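Long-range contacts in polyketide synthase (Lyngbya majuscula 19L, PDB 3QIT), which carries a thioesterase domain that probably offloads the finished chain of curacin A and forms its terminal alkene through sulfate elimination and decarboxylation: residues Q38-Q43 and S182-Q187; Q172-L177 and H272-A277; E225-I230 and M255-A260; L123-L128 and V232-V237. All coordinates share one frame; numbering follows the deposited sequence. Where two conformers were deposited one is given.

Overall arrangement
The four contacts show how one alpha/beta hydrolase fold is tied together within its sheet, between its helices, and between the core and the helices inserted after strand 120-126. Contact 4 pairs two neighbouring parallel strands of the sheet and leads to Glu127, whose carboxylate meets His269 in a probable Ser-His-Glu triad with Ser103. Contact 3 backs onto it, with centres about 11 Å apart, where Ala260 CB lies 3.8 Å from Leu236 CD1. Contacts 1 and 2, also about 11 Å apart between centres, touch each other through Leu185 and Leu177. Contact 2 comes within about 5 Å of contact 4 at their nearest atoms. Contacts 1 and 3 lie about 32 Å apart between centres.

Contact 1 (Q38-Q43 and S182-Q187); sequences QGLAWQ and SYILAQ
Gln38 makes the polar connection of this contact. Its CG occupies the crowded position between backbone N and carbonyl carbon (chi1 53°), and the extended chain beyond carries the amide out to helix 179-188. There NE2 donates to Leu185 O at 3.2 Å, an almost straight bond (N-H...O 163°) that reaches the carbonyl from above its plane. The other amide atom, OE1, accepts from Arg188, so both ends of the group are fixed on the same helix. Leu185 CD2 fits beneath the amide, 3.5 Å from Gln38 NE2. Leu40 follows, its CG anti to the backbone N, and crosses Ile184 at about a right angle with CD2 3.6 Å from Ile184 CG2. Its branch carbon also rests on the leucine methyl, Leu40 CG to Leu185 CD2 being 3.9 Å. That same CD2 reaches the turn backbone, 3.8 Å from Ala41 N, whose hydrogen is already given to Gln38 O. Gln43 adds a looser touch on Ile184, while its OE1 is held by Trp21. A short 3-10 turn in the loop after strand 28-32, gripped by a helix inserted between strands 120-126 and 234-239, is consistent with the lid-on-core arrangement of alpha/beta hydrolases.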
loop_
_atom_site.group_PDB
_atom_site.type_symbol
_atom_site.label_atom_id
_atom_site.label_comp_id
_atom_site.label_asym_id
_atom_site.label_seq_id
_atom_site.Cartn_x
_atom_site.Cartn_y
_atom_site.Cartn_z
ATOM N N GLN B 38 -4.925 -18.471 -9.352
ATOM C CA GLN B 38 -6.213 -18.458 -8.652
ATOM C C GLN B 38 -6.253 -19.692 -7.774
ATOM O O GLN B 38 -5.453 -20.611 -7.959
ATOM C CB GLN B 38 -7.380 -18.521 -9.665
ATOM C CG GLN B 38 -7.272 -19.679 -10.648
ATOM C CD GLN B 38 -8.455 -19.754 -11.594
ATOM O OE1 GLN B 38 -9.610 -19.647 -11.181
ATOM N NE2 GLN B 38 -8.168 -19.916 -12.881
ATOM N N GLY B 39 -7.161 -19.711 -6.814
ATOM C CA GLY B 39 -7.212 -20.851 -5.873
ATOM C C GLY B 39 -7.466 -22.173 -6.551
ATOM O O GLY B 39 -6.906 -23.205 -6.152
ATOM N N LEU B 40 -8.256 -22.141 -7.626
ATOM C CA LEU B 40 -8.554 -23.344 -8.398
ATOM C C LEU B 40 -7.306 -23.999 -9.006
ATOM O O LEU B 40 -7.322 -25.188 -9.243
ATOM C CB LEU B 40 -9.608 -23.046 -9.473
ATOM C CG LEU B 40 -9.976 -24.135 -10.476
ATOM C CD1 LEU B 40 -10.606 -25.333 -9.804
ATOM C CD2 LEU B 40 -10.884 -23.589 -11.540
ATOM N N ALA B 41 -6.208 -23.251 -9.164
ATOM C CA ALA B 41 -4.982 -23.815 -9.739
ATOM C C ALA B 41 -4.395 -24.928 -8.857
ATOM O O ALA B 41 -3.556 -25.693 -9.313
ATOM C CB ALA B 41 -3.914 -22.684 -9.982
ATOM N N TRP B 42 -4.839 -24.991 -7.599
ATOM C CA TRP B 42 -4.375 -26.014 -6.661
ATOM C C TRP B 42 -5.137 -27.312 -6.778
ATOM O O TRP B 42 -4.824 -28.250 -6.057
ATOM C CB TRP B 42 -4.502 -25.508 -5.211
ATOM C CG TRP B 42 -3.443 -24.489 -4.851
ATOM C CD1 TRP B 42 -3.614 -23.139 -4.742
ATOM C CD2 TRP B 42 -2.056 -24.751 -4.609
ATOM N NE1 TRP B 42 -2.411 -22.541 -4.412
ATOM C CE2 TRP B 42 -1.440 -23.512 -4.329
ATOM C CE3 TRP B 42 -1.275 -25.923 -4.590
ATOM C CZ2 TRP B 42 -0.068 -23.401 -4.013
ATOM C CZ3 TRP B 42 0.090 -25.812 -4.275
ATOM C CH2 TRP B 42 0.684 -24.555 -4.006
ATOM N N GLN B 43 -6.117 -27.390 -7.679
ATOM C CA GLN B 43 -7.046 -28.541 -7.659
ATOM C C GLN B 43 -6.361 -29.905 -7.769
ATOM O O GLN B 43 -6.755 -30.864 -7.089
ATOM C CB GLN B 43 -8.094 -28.400 -8.760
ATOM C CG GLN B 43 -9.066 -29.587 -8.794
ATOM C CD GLN B 43 -10.419 -29.198 -9.314
ATOM O OE1 GLN B 43 -11.254 -28.715 -8.566
ATOM N NE2 GLN B 43 -10.655 -29.432 -10.590
ATOM N N SER B 182 -6.942 -26.978 -18.215
ATOM C CA SER B 182 -6.755 -25.645 -18.811
ATOM C C SER B 182 -8.119 -24.989 -19.072
ATOM O O SER B 182 -8.334 -23.779 -18.834
ATOM C CB SER B 182 -5.888 -25.716 -20.082
ATOM O OG SER B 182 -6.625 -26.208 -21.181
ATOM N N TYR B 183 -9.063 -25.781 -19.532
ATOM C CA TYR B 183 -10.408 -25.285 -19.773
ATOM C C TYR B 183 -11.132 -24.893 -18.485
ATOM O O TYR B 183 -11.716 -23.829 -18.404
ATOM C CB TYR B 183 -11.221 -26.323 -20.550
ATOM C CG TYR B 183 -12.535 -25.749 -20.976
ATOM C CD1 TYR B 183 -12.647 -25.038 -22.183
ATOM C CD2 TYR B 183 -13.644 -25.830 -20.143
ATOM C CE1 TYR B 183 -13.860 -24.474 -22.568
ATOM C CE2 TYR B 183 -14.856 -25.276 -20.510
ATOM C CZ TYR B 183 -14.959 -24.602 -21.713
ATOM O OH TYR B 183 -16.171 -24.064 -22.054
ATOM N N ILE B 184 -11.087 -25.758 -17.477
ATOM C CA ILE B 184 -11.667 -25.479 -16.171
ATOM C C ILE B 184 -11.146 -24.129 -15.566
ATOM O O ILE B 184 -11.924 -23.300 -15.030
ATOM C CB ILE B 184 -11.405 -26.727 -15.263
ATOM C CG1 ILE B 184 -12.401 -27.836 -15.668
ATOM C CG2 ILE B 184 -11.487 -26.391 -13.782
ATOM C CD1 ILE B 184 -12.023 -29.235 -15.189
ATOM N N LEU B 185 -9.847 -23.912 -15.682
ATOM C CA LEU B 185 -9.212 -22.677 -15.171
ATOM C C LEU B 185 -9.705 -21.450 -15.945
ATOM O O LEU B 185 -10.153 -20.487 -15.351
ATOM C CB LEU B 185 -7.707 -22.797 -15.288
ATOM C CG LEU B 185 -7.090 -23.783 -14.287
ATOM C CD1 LEU B 185 -5.660 -24.120 -14.730
ATOM C CD2 LEU B 185 -7.104 -23.202 -12.902
ATOM N N ALA B 186 -9.700 -21.545 -17.277
ATOM C CA ALA B 186 -10.142 -20.415 -18.125
ATOM C C ALA B 186 -11.620 -20.070 -17.921
ATOM O O ALA B 186 -11.992 -18.901 -17.913
ATOM C CB ALA B 186 -9.857 -20.711 -19.611
ATOM N N GLN B 187 -12.468 -21.104 -17.820
ATOM C CA GLN B 187 -13.879 -20.994 -17.478
ATOM C C GLN B 187 -14.104 -20.119 -16.257
ATOM O O GLN B 187 -14.978 -19.252 -16.260
ATOM C CB GLN B 187 -14.384 -22.437 -17.211
ATOM C CG GLN B 187 -15.819 -22.676 -16.786
ATOM C CD GLN B 187 -16.111 -24.203 -16.687
ATOM O OE1 GLN B 187 -15.585 -24.892 -15.815
ATOM N NE2 GLN B 187 -16.936 -24.713 -17.587
#

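Contact 2 (Q172-L177 and H272-A277); sequences QAIPSL and HIDAAA
Ile273 carries the tightly packed half. Its CG2, anti to the backbone N, points into the type I turn Ile174-Leu177 and touches three residues of it. Leu177 CD2 lies 3.7 Å from Ile273 CG2, the two side chains crossing obliquely. Ile174 meets the same residue at about a right angle, with its CG2 3.9 Å from Ile273 CB. The closest approach to Ile273 is that of Ser176 OG, 3.1 Å from its CG2, a tight fit. Ile273 CG1 also lies over the centre of the His272 ring, 3.8 Å above its plane.

The solvent side is polar and partly bridged by water, though its direct bond is very short. Ser176 OG, held in the crowded position between its backbone N and carbonyl carbon, donates to Asp274 OD1 at 2.5 Å, using the anti lone pair of the carboxylate oxygen. A water makes a second bridge, accepting from Ser176 N at 3.0 Å and donating to Asp274 OD1 at 2.8 Å. OD1 thus has two donors, while OD2 takes the backbone N-H of Gly268, so the carboxylate is gripped at both oxygens and would probably stay ionised.

The contact joins the helical insert after strand 120-126 to the C-terminal part of the core, which holds the probable triad residue His269. The turn following helix 163-173 is seated on the short helix 271-274, with helix 179-188 closing the apolar side, where Phe181 meets Ile273 and Leu185 meets Leu177. Beyond it, Ala276 opens helix 276-284 against helix 43-51.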
loop_
_atom_site.group_PDB
_atom_site.type_symbol
_atom_site.label_atom_id
_atom_site.label_comp_id
_atom_site.label_asym_id
_atom_site.label_seq_id
_atom_site.Cartn_x
_atom_site.Cartn_y
_atom_site.Cartn_z
ATOM N N GLN B 172 -0.273 -23.066 -23.133
ATOM C CA GLN B 172 1.022 -22.688 -23.683
ATOM C C GLN B 172 1.968 -22.236 -22.570
ATOM O O GLN B 172 3.164 -22.551 -22.625
ATOM C CB GLN B 172 0.876 -21.659 -24.812
ATOM C CG GLN B 172 0.171 -22.257 -26.035
ATOM C CD GLN B 172 0.162 -21.346 -27.249
ATOM O OE1 GLN B 172 1.168 -20.724 -27.585
ATOM N NE2 GLN B 172 -0.977 -21.282 -27.926
ATOM N N ALA B 173 1.420 -21.561 -21.550
ATOM C CA ALA B 173 2.186 -21.070 -20.395
ATOM C C ALA B 173 2.627 -22.214 -19.481
ATOM O O ALA B 173 3.717 -22.172 -18.897
ATOM C CB ALA B 173 1.372 -20.043 -19.606
ATOM N N ILE B 174 1.763 -23.222 -19.355
ATOM C CA ILE B 174 2.030 -24.409 -18.528
ATOM C C ILE B 174 1.688 -25.686 -19.324
ATOM O O ILE B 174 0.562 -26.206 -19.238
ATOM C CB ILE B 174 1.225 -24.376 -17.187
ATOM C CG1 ILE B 174 1.424 -23.038 -16.465
ATOM C CG2 ILE B 174 1.666 -25.542 -16.297
ATOM C CD1 ILE B 174 0.576 -22.863 -15.201
ATOM N N PRO B 175 2.662 -26.202 -20.112
ATOM C CA PRO B 175 2.409 -27.280 -21.065
ATOM C C PRO B 175 1.887 -28.562 -20.444
ATOM O O PRO B 175 1.170 -29.314 -21.101
ATOM C CB PRO B 175 3.786 -27.508 -21.704
ATOM C CG PRO B 175 4.392 -26.152 -21.685
ATOM C CD PRO B 175 3.984 -25.584 -20.339
ATOM N N SER B 176 2.236 -28.807 -19.183
ATOM C CA SER B 176 1.744 -30.001 -18.516
ATOM C C SER B 176 0.251 -29.924 -18.166
ATOM O O SER B 176 -0.328 -30.934 -17.758
ATOM C CB SER B 176 2.542 -30.265 -17.244
ATOM O OG SER B 176 2.178 -29.312 -16.276
ATOM N N LEU B 177 -0.379 -28.747 -18.287
ATOM C CA LEU B 177 -1.832 -28.659 -18.072
ATOM C C LEU B 177 -2.553 -29.553 -19.065
ATOM O O LEU B 177 -2.244 -29.530 -20.255
ATOM C CB LEU B 177 -2.359 -27.218 -18.250
ATOM C CG LEU B 177 -2.346 -26.198 -17.119
ATOM C CD1 LEU B 177 -2.827 -24.849 -17.664
ATOM C CD2 LEU B 177 -3.239 -26.633 -15.974
ATOM N N HIS B 272 2.810 -27.325 -9.029
ATOM C CA HIS B 272 1.421 -27.589 -8.680
ATOM C C HIS B 272 0.652 -28.226 -9.835
ATOM O O HIS B 272 -0.393 -28.849 -9.618
ATOM C CB HIS B 272 0.729 -26.301 -8.181
ATOM C CG HIS B 272 0.731 -25.186 -9.173
ATOM N ND1 HIS B 272 1.883 -24.738 -9.788
ATOM C CD2 HIS B 272 -0.272 -24.409 -9.647
ATOM C CE1 HIS B 272 1.585 -23.742 -10.603
ATOM N NE2 HIS B 272 0.283 -23.525 -10.533
ATOM N N ILE B 273 1.201 -28.122 -11.053
ATOM C CA ILE B 273 0.601 -28.768 -12.215
ATOM C C ILE B 273 1.483 -29.950 -12.659
ATOM O O ILE B 273 0.973 -31.065 -12.874
ATOM C CB ILE B 273 0.430 -27.776 -13.395
ATOM C CG1 ILE B 273 -0.293 -26.502 -12.924
ATOM C CG2 ILE B 273 -0.284 -28.445 -14.578
ATOM C CD1 ILE B 273 -1.627 -26.742 -12.256
ATOM N N ASP B 274 2.789 -29.702 -12.763
ATOM C CA ASP B 274 3.772 -30.661 -13.315
ATOM C C ASP B 274 3.916 -31.916 -12.463
ATOM O O ASP B 274 4.173 -33.003 -12.977
ATOM C CB ASP B 274 5.176 -30.029 -13.364
ATOM C CG ASP B 274 5.348 -29.018 -14.484
ATOM O OD1 ASP B 274 4.347 -28.631 -15.125
ATOM O OD2 ASP B 274 6.507 -28.603 -14.707
ATOM N N ALA B 275 3.795 -31.744 -11.154
ATOM C CA ALA B 275 4.134 -32.801 -10.178
ATOM C C ALA B 275 3.102 -32.814 -9.043
ATOM O O ALA B 275 3.455 -32.955 -7.862
ATOM C CB ALA B 275 5.528 -32.532 -9.614
ATOM N N ALA B 276 1.836 -32.644 -9.412
ATOM C CA ALA B 276 0.773 -32.412 -8.420
ATOM C C ALA B 276 0.659 -33.579 -7.429
ATOM O O ALA B 276 0.608 -33.365 -6.216
ATOM C CB ALA B 276 -0.543 -32.159 -9.110
ATOM N N ALA B 277 0.625 -34.810 -7.941
ATOM C CA ALA B 277 0.503 -35.978 -7.051
ATOM C C ALA B 277 1.698 -36.069 -6.099
ATOM O O ALA B 277 1.539 -36.362 -4.910
ATOM C CB ALA B 277 0.365 -37.257 -7.852
HETATM O O HOH W 1 4.444 -27.349 -17.668
#

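Contact 3 (E225-I230 and M255-A260); sequences EMLKSI and MTMTQA
Van der Waals packing carries the contact between residues 225-230, at the end of helix 220-229, and residues 255-260, where helix 247-256 gives way to a turn. One part is the packing of a methyl group on a helix surface. Thr256 CG2, anti to its backbone N, is set between two consecutive residues, 3.8 Å from Leu227 CB and 3.6 Å from Lys228 N. Lys228 CB flanks the methyl at 3.9 Å from Thr256 CG2, and the rest of the lysine then runs off fully extended, carrying its ammonium away from the contact.

The second part belongs to Met257, the first residue past the helix, which opens the type I turn Met257-Ala260. Its CG rests 3.8 Å from Leu227 CB, and Met257 SD follows at 4.1 Å from that same Leu227 CB.

Two hydroxyls bond within their own parts of the chain. Ser229 OG donates to Met226 O at 2.6 Å, on a lone pair in the carbonyl plane. Thr256 OG1, on the branch beside its backbone N, is bonded to Gln252.

Met226 and Ser229 turn the other way, toward Leu144 and Val141 of the second subunit. Helix 247-256 is the connection in a beta-alpha-beta crossover from strand 234-239 to the parallel strand 261-265, and its packing beside the preceding helix on one face of the sheet is the layered architecture of the alpha/beta hydrolase fold.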
loop_
_atom_site.group_PDB
_atom_site.type_symbol
_atom_site.label_atom_id
_atom_site.label_comp_id
_atom_site.label_asym_id
_atom_site.label_seq_id
_atom_site.Cartn_x
_atom_site.Cartn_y
_atom_site.Cartn_z
ATOM N N GLU B 225 17.069 -12.185 6.145
ATOM C CA GLU B 225 16.940 -12.119 7.594
ATOM C C GLU B 225 15.587 -12.670 8.040
ATOM O O GLU B 225 15.502 -13.336 9.072
ATOM C CB GLU B 225 17.176 -10.702 8.129
ATOM C CG GLU B 225 18.636 -10.241 8.056
ATOM C CD GLU B 225 19.571 -10.983 9.020
ATOM O OE1 GLU B 225 20.808 -10.889 8.835
ATOM O OE2 GLU B 225 19.085 -11.649 9.967
ATOM N N MET B 226 14.544 -12.399 7.257
ATOM C CA MET B 226 13.226 -12.981 7.506
ATOM C C MET B 226 13.315 -14.505 7.443
ATOM O O MET B 226 12.872 -15.193 8.374
ATOM C CB MET B 226 12.193 -12.453 6.500
ATOM C CG MET B 226 10.964 -13.356 6.302
ATOM S SD MET B 226 9.619 -12.560 5.412
ATOM C CE MET B 226 8.996 -11.492 6.703
ATOM N N LEU B 227 13.900 -15.016 6.357
ATOM C CA LEU B 227 14.040 -16.465 6.153
ATOM C C LEU B 227 14.828 -17.119 7.295
ATOM O O LEU B 227 14.453 -18.194 7.793
ATOM C CB LEU B 227 14.703 -16.779 4.806
ATOM C CG LEU B 227 13.995 -16.374 3.495
ATOM C CD1 LEU B 227 14.777 -16.843 2.299
ATOM C CD2 LEU B 227 12.559 -16.872 3.417
ATOM N N LYS B 228 15.881 -16.436 7.737
ATOM C CA LYS B 228 16.724 -16.931 8.820
ATOM C C LYS B 228 15.933 -17.084 10.124
ATOM O O LYS B 228 16.214 -17.990 10.911
ATOM C CB LYS B 228 17.934 -16.002 9.015
ATOM C CG LYS B 228 19.086 -16.626 9.782
ATOM C CD LYS B 228 20.254 -15.655 9.950
ATOM C CE LYS B 228 21.415 -16.323 10.694
ATOM N NZ LYS B 228 22.478 -15.355 11.113
ATOM N N SER B 229 14.937 -16.215 10.317
ATOM C CA SER B 229 14.158 -16.123 11.563
ATOM C C SER B 229 13.056 -17.179 11.708
ATOM O O SER B 229 12.540 -17.402 12.820
ATOM C CB SER B 229 13.529 -14.729 11.689
ATOM O OG SER B 229 12.346 -14.609 10.901
ATOM N N ILE B 230 12.695 -17.814 10.595
ATOM C CA ILE B 230 11.603 -18.790 10.530
ATOM C C ILE B 230 11.868 -19.917 11.547
ATOM O O ILE B 230 12.867 -20.624 11.404
ATOM C CB ILE B 230 11.456 -19.381 9.076
ATOM C CG1 ILE B 230 11.169 -18.286 8.021
ATOM C CG2 ILE B 230 10.378 -20.467 9.039
ATOM C CD1 ILE B 230 11.453 -18.697 6.507
ATOM N N MET B 255 21.797 -22.064 2.923
ATOM C CA MET B 255 22.681 -21.446 3.932
ATOM C C MET B 255 21.895 -20.630 4.956
ATOM O O MET B 255 22.243 -20.576 6.138
ATOM C CB MET B 255 23.712 -20.533 3.260
ATOM C CG MET B 255 24.774 -21.240 2.435
ATOM S SD MET B 255 25.644 -20.057 1.374
ATOM C CE MET B 255 27.240 -20.849 1.174
ATOM N N THR B 256 20.845 -19.969 4.486
ATOM C CA THR B 256 20.030 -19.129 5.335
ATOM C C THR B 256 19.081 -19.925 6.217
ATOM O O THR B 256 18.949 -19.632 7.405
ATOM C CB THR B 256 19.282 -18.109 4.470
ATOM O OG1 THR B 256 20.264 -17.307 3.798
ATOM C CG2 THR B 256 18.394 -17.223 5.317
ATOM N N MET B 257 18.434 -20.933 5.630
ATOM C CA MET B 257 17.421 -21.719 6.322
ATOM C C MET B 257 18.014 -23.103 6.599
ATOM O O MET B 257 17.631 -24.082 5.953
ATOM C CB MET B 257 16.170 -21.860 5.455
ATOM C CG MET B 257 15.533 -20.527 5.025
ATOM S SD MET B 257 13.949 -20.777 4.195
ATOM C CE MET B 257 12.967 -21.308 5.593
ATOM N N THR B 258 18.939 -23.164 7.559
ATOM C CA THR B 258 19.752 -24.383 7.800
ATOM C C THR B 258 18.947 -25.575 8.328
ATOM O O THR B 258 19.387 -26.732 8.212
ATOM C CB THR B 258 20.933 -24.108 8.757
ATOM O OG1 THR B 258 20.437 -23.516 9.962
ATOM C CG2 THR B 258 21.969 -23.180 8.102
ATOM N N GLN B 259 17.778 -25.299 8.905
ATOM C CA GLN B 259 16.924 -26.352 9.441
ATOM C C GLN B 259 15.862 -26.834 8.468
ATOM O O GLN B 259 15.183 -27.818 8.743
ATOM C CB GLN B 259 16.295 -25.944 10.780
ATOM C CG GLN B 259 17.251 -26.069 11.976
ATOM C CD GLN B 259 17.960 -27.424 12.042
ATOM O OE1 GLN B 259 19.177 -27.508 11.854
ATOM N NE2 GLN B 259 17.198 -28.489 12.299
ATOM N N ALA B 260 15.727 -26.159 7.326
ATOM C CA ALA B 260 14.741 -26.566 6.306
ATOM C C ALA B 260 15.113 -27.880 5.631
ATOM O O ALA B 260 16.275 -28.119 5.287
ATOM C CB ALA B 260 14.562 -25.478 5.256
#

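Contact 4 (L123-L128 and V232-V237); sequences LILVEL and VPTTLV
Two neighbouring parallel strands of the alpha/beta hydrolase sheet, 120-126 and 234-239, meet here and lead directly to the acid of a probable Ser-His-Glu triad; segments 123-126 and 234-237 run at 13° to each other. The residues meet in register from Leu123 with Thr234 to Val126 with Val237. Leu123 N donates to Pro233 O to begin the pairing. Thr235 bonds on both sides: its N donates to Leu123 O at 2.8 Å and its O accepts from Leu125 N at 2.8 Å, the latter practically straight (179°). Leu125 O in turn accepts Val237 N. On the face of Leu123 and Leu125, covered by helix 104-115, Leu125 CD1 lies 3.7 Å from Thr234 CG2 and 3.9 Å from Leu236 CD2. On the face of Ile124 and Val126, against helix 276-284, Ile124 CG2 runs alongside Val237, 3.9 Å from its CG2. Thr234 OG1 donates to Val232 O from above the carbonyl plane. At the other end Glu127 leaves the strand, its OE1 accepting from Ser242 and His269 and its OE2 from Gly239 N, bonds that probably stabilise the carboxylate charge. The last backbone bond of the pairing is Glu127 N to Val237 O, 2.8 Å and nearly straight.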
loop_
_atom_site.group_PDB
_atom_site.type_symbol
_atom_site.label_atom_id
_atom_site.label_comp_id
_atom_site.label_asym_id
_atom_site.label_seq_id
_atom_site.Cartn_x
_atom_site.Cartn_y
_atom_site.Cartn_z
ATOM N N LEU B 123 5.586 -25.592 7.117
ATOM C CA LEU B 123 5.621 -24.605 6.052
ATOM C C LEU B 123 6.228 -25.258 4.827
ATOM O O LEU B 123 7.376 -25.709 4.872
ATOM C CB LEU B 123 6.485 -23.428 6.494
ATOM C CG LEU B 123 6.643 -22.254 5.548
ATOM C CD1 LEU B 123 5.281 -21.530 5.274
ATOM C CD2 LEU B 123 7.702 -21.256 6.110
ATOM N N ILE B 124 5.464 -25.307 3.739
ATOM C CA ILE B 124 5.902 -25.988 2.508
ATOM C C ILE B 124 6.038 -24.909 1.435
ATOM O O ILE B 124 5.034 -24.307 1.014
ATOM C CB ILE B 124 4.899 -27.085 2.077
ATOM C CG1 ILE B 124 4.831 -28.145 3.190
ATOM C CG2 ILE B 124 5.369 -27.742 0.765
ATOM C CD1 ILE B 124 3.561 -28.889 3.265
ATOM N N LEU B 125 7.287 -24.656 1.029
ATOM C CA LEU B 125 7.605 -23.533 0.142
ATOM C C LEU B 125 7.954 -24.066 -1.231
ATOM O O LEU B 125 9.020 -24.638 -1.420
ATOM C CB LEU B 125 8.763 -22.702 0.738
ATOM C CG LEU B 125 8.432 -22.197 2.142
ATOM C CD1 LEU B 125 9.665 -21.525 2.749
ATOM C CD2 LEU B 125 7.236 -21.230 2.106
ATOM N N VAL B 126 7.022 -23.924 -2.176
ATOM C CA VAL B 126 7.228 -24.496 -3.506
ATOM C C VAL B 126 7.732 -23.408 -4.422
ATOM O O VAL B 126 7.043 -22.400 -4.627
ATOM C CB VAL B 126 5.929 -25.101 -4.078
ATOM C CG1 VAL B 126 6.193 -25.802 -5.420
ATOM C CG2 VAL B 126 5.361 -26.116 -3.088
ATOM N N GLU B 127 8.962 -23.587 -4.908
ATOM C CA GLU B 127 9.603 -22.625 -5.821
ATOM C C GLU B 127 9.670 -21.221 -5.232
ATOM O O GLU B 127 9.161 -20.235 -5.802
ATOM C CB GLU B 127 8.921 -22.661 -7.187
ATOM C CG GLU B 127 9.276 -23.949 -7.959
ATOM C CD GLU B 127 10.610 -23.833 -8.661
ATOM O OE1 GLU B 127 10.741 -22.892 -9.489
ATOM O OE2 GLU B 127 11.530 -24.653 -8.386
ATOM N N LEU B 128 10.326 -21.134 -4.082
ATOM C CA LEU B 128 10.509 -19.878 -3.378
ATOM C C LEU B 128 11.487 -19.005 -4.143
ATOM O O LEU B 128 12.588 -19.434 -4.430
ATOM C CB LEU B 128 11.055 -20.154 -1.966
ATOM C CG LEU B 128 11.291 -18.898 -1.126
ATOM C CD1 LEU B 128 9.955 -18.331 -0.595
ATOM C CD2 LEU B 128 12.277 -19.215 0.010
ATOM N N VAL B 232 9.386 -22.266 12.398
ATOM C CA VAL B 232 8.511 -23.388 12.097
ATOM C C VAL B 232 9.191 -24.408 11.191
ATOM O O VAL B 232 10.075 -24.076 10.397
ATOM C CB VAL B 232 7.141 -22.968 11.489
ATOM C CG1 VAL B 232 6.377 -22.054 12.444
ATOM C CG2 VAL B 232 7.316 -22.342 10.115
ATOM N N PRO B 233 8.802 -25.695 11.349
ATOM C CA PRO B 233 9.370 -26.741 10.483
ATOM C C PRO B 233 9.065 -26.458 9.020
ATOM O O PRO B 233 7.916 -26.152 8.666
ATOM C CB PRO B 233 8.649 -28.008 10.948
ATOM C CG PRO B 233 8.321 -27.729 12.403
ATOM C CD PRO B 233 7.919 -26.270 12.388
ATOM N N THR B 234 10.086 -26.549 8.173
ATOM C CA THR B 234 9.967 -26.011 6.813
ATOM C C THR B 234 10.498 -27.008 5.800
ATOM O O THR B 234 11.458 -27.698 6.089
ATOM C CB THR B 234 10.733 -24.663 6.694
ATOM O OG1 THR B 234 10.158 -23.720 7.608
ATOM C CG2 THR B 234 10.645 -24.094 5.257
ATOM N N THR B 235 9.829 -27.100 4.645
ATOM C CA THR B 235 10.305 -27.877 3.511
ATOM C C THR B 235 10.384 -26.974 2.296
ATOM O O THR B 235 9.356 -26.371 1.898
ATOM C CB THR B 235 9.337 -29.028 3.204
ATOM O OG1 THR B 235 9.241 -29.862 4.367
ATOM C CG2 THR B 235 9.828 -29.868 2.016
ATOM N N LEU B 236 11.600 -26.866 1.742
ATOM C CA LEU B 236 11.837 -26.177 0.476
ATOM C C LEU B 236 11.665 -27.155 -0.680
ATOM O O LEU B 236 12.372 -28.168 -0.759
ATOM C CB LEU B 236 13.235 -25.530 0.445
ATOM C CG LEU B 236 13.490 -24.434 1.476
ATOM C CD1 LEU B 236 15.002 -24.186 1.691
ATOM C CD2 LEU B 236 12.767 -23.112 1.059
ATOM N N VAL B 237 10.729 -26.856 -1.579
ATOM C CA VAL B 237 10.445 -27.743 -2.699
ATOM C C VAL B 237 10.839 -27.079 -4.009
ATOM O O VAL B 237 10.408 -25.963 -4.295
ATOM C CB VAL B 237 8.961 -28.143 -2.735
ATOM C CG1 VAL B 237 8.691 -29.197 -3.820
ATOM C CG2 VAL B 237 8.495 -28.595 -1.352
#